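Local coordinates for protein monothiol glutaredoxin-S14, chloroplastic (Arabidopsis thaliana, PDB 3IPZ) that may deliver iron-sulfur clusters to other proteins as a chloroplast glutaredoxin, binding a [2Fe-2S] cluster between two subunits, and may regulate CAX cation transporters, at residues Q63-Y68 and Q76-G81; E12-S17 and V21-G26. All blocks are in the same frame, centred on the assembly; numbering follows the deposited sequence.

Interaction 1: Q63-Y68 and Q76-G81; sequences QGLKEY and QLYIGG
Tyr68 and Tyr78 meet obliquely, with the phenol end of Tyr78 brought to the edge of the Tyr68 ring. Tyr78 OH lies near the plane of that ring, 3.0 Å from Tyr68 CD2, and Tyr68 CE2 is 4.0 Å from Tyr78 CE2. Leu65 CD2 reaches the Tyr78 ring at a slant, 4.5 Å from Tyr78 CE1. With its CG anti to the backbone N (chi1 -173°), Tyr68 is directed to the strand side. Tyr68 OH is 2.8 Å from a water that donates to Gly81 O, joining the helix to the turn after the strand. Tyrosine suits both places, offering a ring for packing and a hydroxyl at its end that reaches a water or Ser69.

The Gln76 amide ends beside the helix backbone, its OE1 3.6 Å from Leu65 O. Both oxygens share Ser69, whose OG hydrogen-bonds Gln76 OE1 and Tyr78 OH and makes a weak bond with Leu65 O. A long amide suits this buried place, as Gln76 NE2 is also bonded, to Thr73 O.

In this thioredoxin fold, helix 59-69 packs on the sheet across strand 76-79, their short segments crossing at 63°. Helix 5-15 flanks both tyrosines through Val15, and Phe83 of strand 82-85 meets the ring of Tyr78.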
loop_
_atom_site.group_PDB
_atom_site.type_symbol
_atom_site.label_atom_id
_atom_site.label_comp_id
_atom_site.label_asym_id
_atom_site.label_seq_id
_atom_site.Cartn_x
_atom_site.Cartn_y
_atom_site.Cartn_z
ATOM N N GLN A 63 -9.930 8.914 2.746
ATOM C CA GLN A 63 -9.655 10.314 2.469
ATOM C C GLN A 63 -8.369 10.799 3.141
ATOM O O GLN A 63 -7.670 11.659 2.602
ATOM C CB GLN A 63 -10.862 11.173 2.869
ATOM C CG GLN A 63 -12.043 11.028 1.882
ATOM C CD GLN A 63 -13.291 11.795 2.311
ATOM O OE1 GLN A 63 -13.239 13.004 2.543
ATOM N NE2 GLN A 63 -14.419 11.092 2.410
ATOM N N GLY A 64 -8.046 10.239 4.303
ATOM C CA GLY A 64 -6.823 10.625 4.986
ATOM C C GLY A 64 -5.587 10.116 4.248
ATOM O O GLY A 64 -4.582 10.821 4.122
ATOM N N LEU A 65 -5.656 8.887 3.745
ATOM C CA LEU A 65 -4.531 8.311 3.023
ATOM C C LEU A 65 -4.254 9.051 1.711
ATOM O O LEU A 65 -3.102 9.226 1.324
ATOM C CB LEU A 65 -4.780 6.819 2.778
ATOM C CG LEU A 65 -4.442 5.936 3.986
ATOM C CD1 LEU A 65 -5.054 4.551 3.835
ATOM C CD2 LEU A 65 -2.943 5.846 4.124
ATOM N N LYS A 66 -5.304 9.493 1.029
ATOM C CA LYS A 66 -5.119 10.233 -0.208
ATOM C C LYS A 66 -4.242 11.457 0.072
ATOM O O LYS A 66 -3.386 11.819 -0.729
ATOM C CB LYS A 66 -6.469 10.691 -0.777
ATOM C CG LYS A 66 -7.303 9.587 -1.403
ATOM C CD LYS A 66 -8.688 10.083 -1.838
ATOM C CE LYS A 66 -8.592 11.191 -2.900
ATOM N NZ LYS A 66 -9.908 11.558 -3.512
ATOM N N GLU A 67 -4.451 12.088 1.219
ATOM C CA GLU A 67 -3.678 13.269 1.562
ATOM C C GLU A 67 -2.307 12.901 2.099
ATOM O O GLU A 67 -1.317 13.527 1.749
ATOM C CB GLU A 67 -4.418 14.119 2.593
ATOM C CG GLU A 67 -3.788 15.491 2.782
ATOM C CD GLU A 67 -4.536 16.350 3.786
ATOM O OE1 GLU A 67 -5.771 16.493 3.634
ATOM O OE2 GLU A 67 -3.890 16.886 4.718
ATOM N N TYR A 68 -2.256 11.888 2.958
ATOM C CA TYR A 68 -0.999 11.425 3.544
ATOM C C TYR A 68 -0.005 10.960 2.468
ATOM O O TYR A 68 1.170 11.310 2.510
ATOM C CB TYR A 68 -1.274 10.265 4.508
ATOM C CG TYR A 68 -0.078 9.801 5.308
ATOM C CD1 TYR A 68 0.372 10.523 6.408
ATOM C CD2 TYR A 68 0.594 8.627 4.974
ATOM C CE1 TYR A 68 1.465 10.082 7.161
ATOM C CE2 TYR A 68 1.683 8.181 5.715
ATOM C CZ TYR A 68 2.113 8.911 6.809
ATOM O OH TYR A 68 3.186 8.467 7.555
ATOM N N GLN A 76 -2.501 1.651 -3.002
ATOM C CA GLN A 76 -1.416 2.458 -2.487
ATOM C C GLN A 76 -0.548 1.452 -1.729
ATOM O O GLN A 76 -1.018 0.798 -0.805
ATOM C CB GLN A 76 -1.941 3.541 -1.535
ATOM C CG GLN A 76 -2.378 4.813 -2.234
ATOM C CD GLN A 76 -2.839 5.898 -1.276
ATOM O OE1 GLN A 76 -2.384 5.976 -0.136
ATOM N NE2 GLN A 76 -3.735 6.755 -1.749
ATOM N N LEU A 77 0.713 1.333 -2.127
ATOM C CA LEU A 77 1.626 0.389 -1.500
ATOM C C LEU A 77 2.670 1.056 -0.630
ATOM O O LEU A 77 3.318 2.016 -1.037
ATOM C CB LEU A 77 2.336 -0.447 -2.571
ATOM C CG LEU A 77 3.333 -1.532 -2.131
ATOM C CD1 LEU A 77 2.612 -2.628 -1.341
ATOM C CD2 LEU A 77 4.000 -2.133 -3.369
ATOM N N TYR A 78 2.818 0.545 0.584
ATOM C CA TYR A 78 3.818 1.054 1.510
ATOM C C TYR A 78 4.845 -0.052 1.793
ATOM O O TYR A 78 4.490 -1.234 1.933
ATOM C CB TYR A 78 3.164 1.507 2.824
ATOM C CG TYR A 78 2.610 2.915 2.781
ATOM C CD1 TYR A 78 1.367 3.190 2.190
ATOM C CD2 TYR A 78 3.341 3.981 3.320
ATOM C CE1 TYR A 78 0.867 4.507 2.141
ATOM C CE2 TYR A 78 2.859 5.283 3.277
ATOM C CZ TYR A 78 1.625 5.544 2.686
ATOM O OH TYR A 78 1.181 6.848 2.629
ATOM N N ILE A 79 6.116 0.335 1.865
ATOM C CA ILE A 79 7.196 -0.604 2.143
ATOM C C ILE A 79 8.155 0.083 3.093
ATOM O O ILE A 79 8.620 1.190 2.808
ATOM C CB ILE A 79 7.964 -0.993 0.859
ATOM C CG1 ILE A 79 7.017 -1.636 -0.147
ATOM C CG2 ILE A 79 9.074 -1.970 1.191
ATOM C CD1 ILE A 79 7.543 -1.701 -1.580
ATOM N N GLY A 80 8.446 -0.573 4.220
ATOM C CA GLY A 80 9.346 0.009 5.200
ATOM C C GLY A 80 8.767 1.283 5.791
ATOM O O GLY A 80 9.504 2.144 6.277
ATOM N N GLY A 81 7.443 1.410 5.744
ATOM C CA GLY A 81 6.790 2.584 6.299
ATOM C C GLY A 81 6.830 3.820 5.421
ATOM O O GLY A 81 6.457 4.908 5.870
HETATM O O HOH W 1 5.307 7.419 6.020
#

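Interaction 2: E12-S17 and V21-G26; sequences EKLVNS and VLFMKG
Leu14 and Val15 both press on the edge of the Phe23 ring, near its plane, at CE2 and CE1, the two carbons flanking CZ. Leu14 comes from the opposite direction: its CD1 sits 3.6 Å from Phe23 CE2. The Val15 side chain crosses at about a right angle, bringing CG1 within 3.8 Å of Phe23 CE1. With Phe23 CG anti to the carbonyl carbon (chi1 -68°), the far end of the ring is carried up to the helix, where flat, wholly apolar phenylalanine suits a buried place between aliphatic neighbours.

Val21 packs against backbone instead: its CG2 lies 3.9 Å from Leu14 O and a little farther from Val15 O, a van der Waals contact with carbonyl oxygens. The compact, beta-branched residue fits a strand passing so close to the helix.

These contacts lay helix 5-15 against the inner strand 20-24 of the thioredoxin fold, the strand that starts the beta-alpha-beta unit continued by helix 34-45 and strand 51-54. Leu22 and Met24 pack on helix 34-45.

No hydrogen bond joins the two segments; two side-chain bonds lie within 12-17. Asn16 ND2 returns to Glu12 O at 2.6 Å, nearly straight (164°), with Glu12 O close to the plane of the Asn16 amide. Leu14 O accepts twice from Ser17, through its N and its OG, the hydroxyl donating at 2.7 Å; this short side chain can fold back onto a carbonyl three residues earlier.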
loop_
_atom_site.group_PDB
_atom_site.type_symbol
_atom_site.label_atom_id
_atom_site.label_comp_id
_atom_site.label_asym_id
_atom_site.label_seq_id
_atom_site.Cartn_x
_atom_site.Cartn_y
_atom_site.Cartn_z
ATOM N N GLU A 12 0.794 6.894 10.427
ATOM C CA GLU A 12 2.218 6.634 10.517
ATOM C C GLU A 12 2.441 5.300 11.217
ATOM O O GLU A 12 3.318 4.516 10.834
ATOM C CB GLU A 12 2.903 7.756 11.282
ATOM C CG GLU A 12 4.381 7.541 11.508
ATOM C CD GLU A 12 5.014 8.679 12.284
ATOM O OE1 GLU A 12 4.458 9.064 13.334
ATOM O OE2 GLU A 12 6.069 9.185 11.848
ATOM N N LYS A 13 1.625 5.033 12.233
ATOM C CA LYS A 13 1.727 3.788 12.983
ATOM C C LYS A 13 1.270 2.627 12.108
ATOM O O LYS A 13 1.902 1.569 12.061
ATOM C CB LYS A 13 0.868 3.862 14.252
ATOM C CG LYS A 13 0.890 2.580 15.082
ATOM C CD LYS A 13 0.053 2.679 16.355
ATOM C CE LYS A 13 0.018 1.333 17.084
ATOM N NZ LYS A 13 -0.677 1.384 18.401
ATOM N N LEU A 14 0.166 2.843 11.405
ATOM C CA LEU A 14 -0.394 1.831 10.523
ATOM C C LEU A 14 0.584 1.402 9.414
ATOM O O LEU A 14 0.790 0.201 9.196
ATOM C CB LEU A 14 -1.676 2.354 9.871
ATOM C CG LEU A 14 -2.814 1.363 9.664
ATOM C CD1 LEU A 14 -3.714 1.906 8.588
ATOM C CD2 LEU A 14 -2.301 0.000 9.267
ATOM N N VAL A 15 1.176 2.367 8.709
ATOM C CA VAL A 15 2.094 2.012 7.623
ATOM C C VAL A 15 3.417 1.411 8.095
ATOM O O VAL A 15 4.142 0.806 7.305
ATOM C CB VAL A 15 2.375 3.213 6.670
ATOM C CG1 VAL A 15 1.061 3.712 6.084
ATOM C CG2 VAL A 15 3.115 4.322 7.397
ATOM N N ASN A 16 3.716 1.544 9.381
ATOM C CA ASN A 16 4.944 0.979 9.928
ATOM C C ASN A 16 4.690 -0.285 10.741
ATOM O O ASN A 16 5.626 -0.860 11.293
ATOM C CB ASN A 16 5.671 2.010 10.804
ATOM C CG ASN A 16 6.351 3.095 9.989
ATOM O OD1 ASN A 16 7.407 2.874 9.403
ATOM N ND2 ASN A 16 5.734 4.270 9.933
ATOM N N SER A 17 3.437 -0.723 10.810
ATOM C CA SER A 17 3.097 -1.921 11.584
ATOM C C SER A 17 3.590 -3.212 10.936
ATOM O O SER A 17 3.753 -4.236 11.605
ATOM C CB SER A 17 1.584 -1.993 11.831
ATOM O OG SER A 17 0.839 -2.038 10.626
ATOM N N VAL A 21 2.658 -2.968 3.552
ATOM C CA VAL A 21 1.238 -2.708 3.793
ATOM C C VAL A 21 0.568 -2.198 2.512
ATOM O O VAL A 21 0.986 -1.199 1.921
ATOM C CB VAL A 21 1.052 -1.652 4.915
ATOM C CG1 VAL A 21 -0.421 -1.297 5.079
ATOM C CG2 VAL A 21 1.621 -2.183 6.222
ATOM N N LEU A 22 -0.485 -2.890 2.095
ATOM C CA LEU A 22 -1.211 -2.532 0.887
ATOM C C LEU A 22 -2.607 -1.988 1.178
ATOM O O LEU A 22 -3.416 -2.653 1.806
ATOM C CB LEU A 22 -1.355 -3.769 0.013
ATOM C CG LEU A 22 -1.626 -3.698 -1.480
ATOM C CD1 LEU A 22 -2.676 -4.741 -1.792
ATOM C CD2 LEU A 22 -2.059 -2.321 -1.909
ATOM N N PHE A 23 -2.893 -0.778 0.722
ATOM C CA PHE A 23 -4.228 -0.222 0.904
ATOM C C PHE A 23 -4.933 -0.470 -0.422
ATOM O O PHE A 23 -4.527 0.049 -1.443
ATOM C CB PHE A 23 -4.143 1.263 1.244
ATOM C CG PHE A 23 -3.541 1.518 2.592
ATOM C CD1 PHE A 23 -2.220 1.946 2.714
ATOM C CD2 PHE A 23 -4.281 1.271 3.748
ATOM C CE1 PHE A 23 -1.638 2.125 3.964
ATOM C CE2 PHE A 23 -3.713 1.447 5.013
ATOM C CZ PHE A 23 -2.386 1.874 5.123
ATOM N N MET A 24 -5.982 -1.285 -0.392
ATOM C CA MET A 24 -6.691 -1.660 -1.608
ATOM C C MET A 24 -8.208 -1.572 -1.545
ATOM O O MET A 24 -8.799 -1.238 -0.515
ATOM C CB MET A 24 -6.325 -3.101 -1.967
ATOM C CG MET A 24 -6.756 -4.096 -0.906
ATOM S SD MET A 24 -6.205 -5.803 -1.191
ATOM C CE MET A 24 -7.099 -6.187 -2.724
ATOM N N LYS A 25 -8.828 -1.872 -2.681
ATOM C CA LYS A 25 -10.275 -1.895 -2.791
ATOM C C LYS A 25 -10.600 -3.375 -2.677
ATOM O O LYS A 25 -10.339 -4.161 -3.596
ATOM C CB LYS A 25 -10.714 -1.331 -4.142
ATOM C CG LYS A 25 -10.436 0.159 -4.259
ATOM C CD LYS A 25 -10.980 0.746 -5.531
ATOM C CE LYS A 25 -10.784 2.248 -5.538
ATOM N NZ LYS A 25 -11.244 2.855 -6.825
ATOM N N GLY A 26 -11.126 -3.763 -1.520
ATOM C CA GLY A 26 -11.443 -5.156 -1.310
ATOM C C GLY A 26 -10.423 -5.821 -0.413
ATOM O O GLY A 26 -9.755 -5.164 0.388
#

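Interactions 1 and 2 share one sheet, their centres about 7 Å apart, because strands 76-79 and 20-24 are antiparallel neighbours. Probable hydrogen bonds of 2.9 Å join them, Tyr78 N to Val21 O and Phe23 N to Gln76 O. The apolar parts meet as well: Leu65 CD1 is 3.4 Å from Phe23 CD2, so the helices of both contacts reach the same aromatic ring. Toward the glutathione site, the side chain of Phe74 lies about 4 Å from that of Phe23 and about 3 Å from that of Gln76 (nearest atoms). Phe74, Lys25 of 21-26 and Lys66 of 63-68 probably bind glutathione, as in related glutaredoxins.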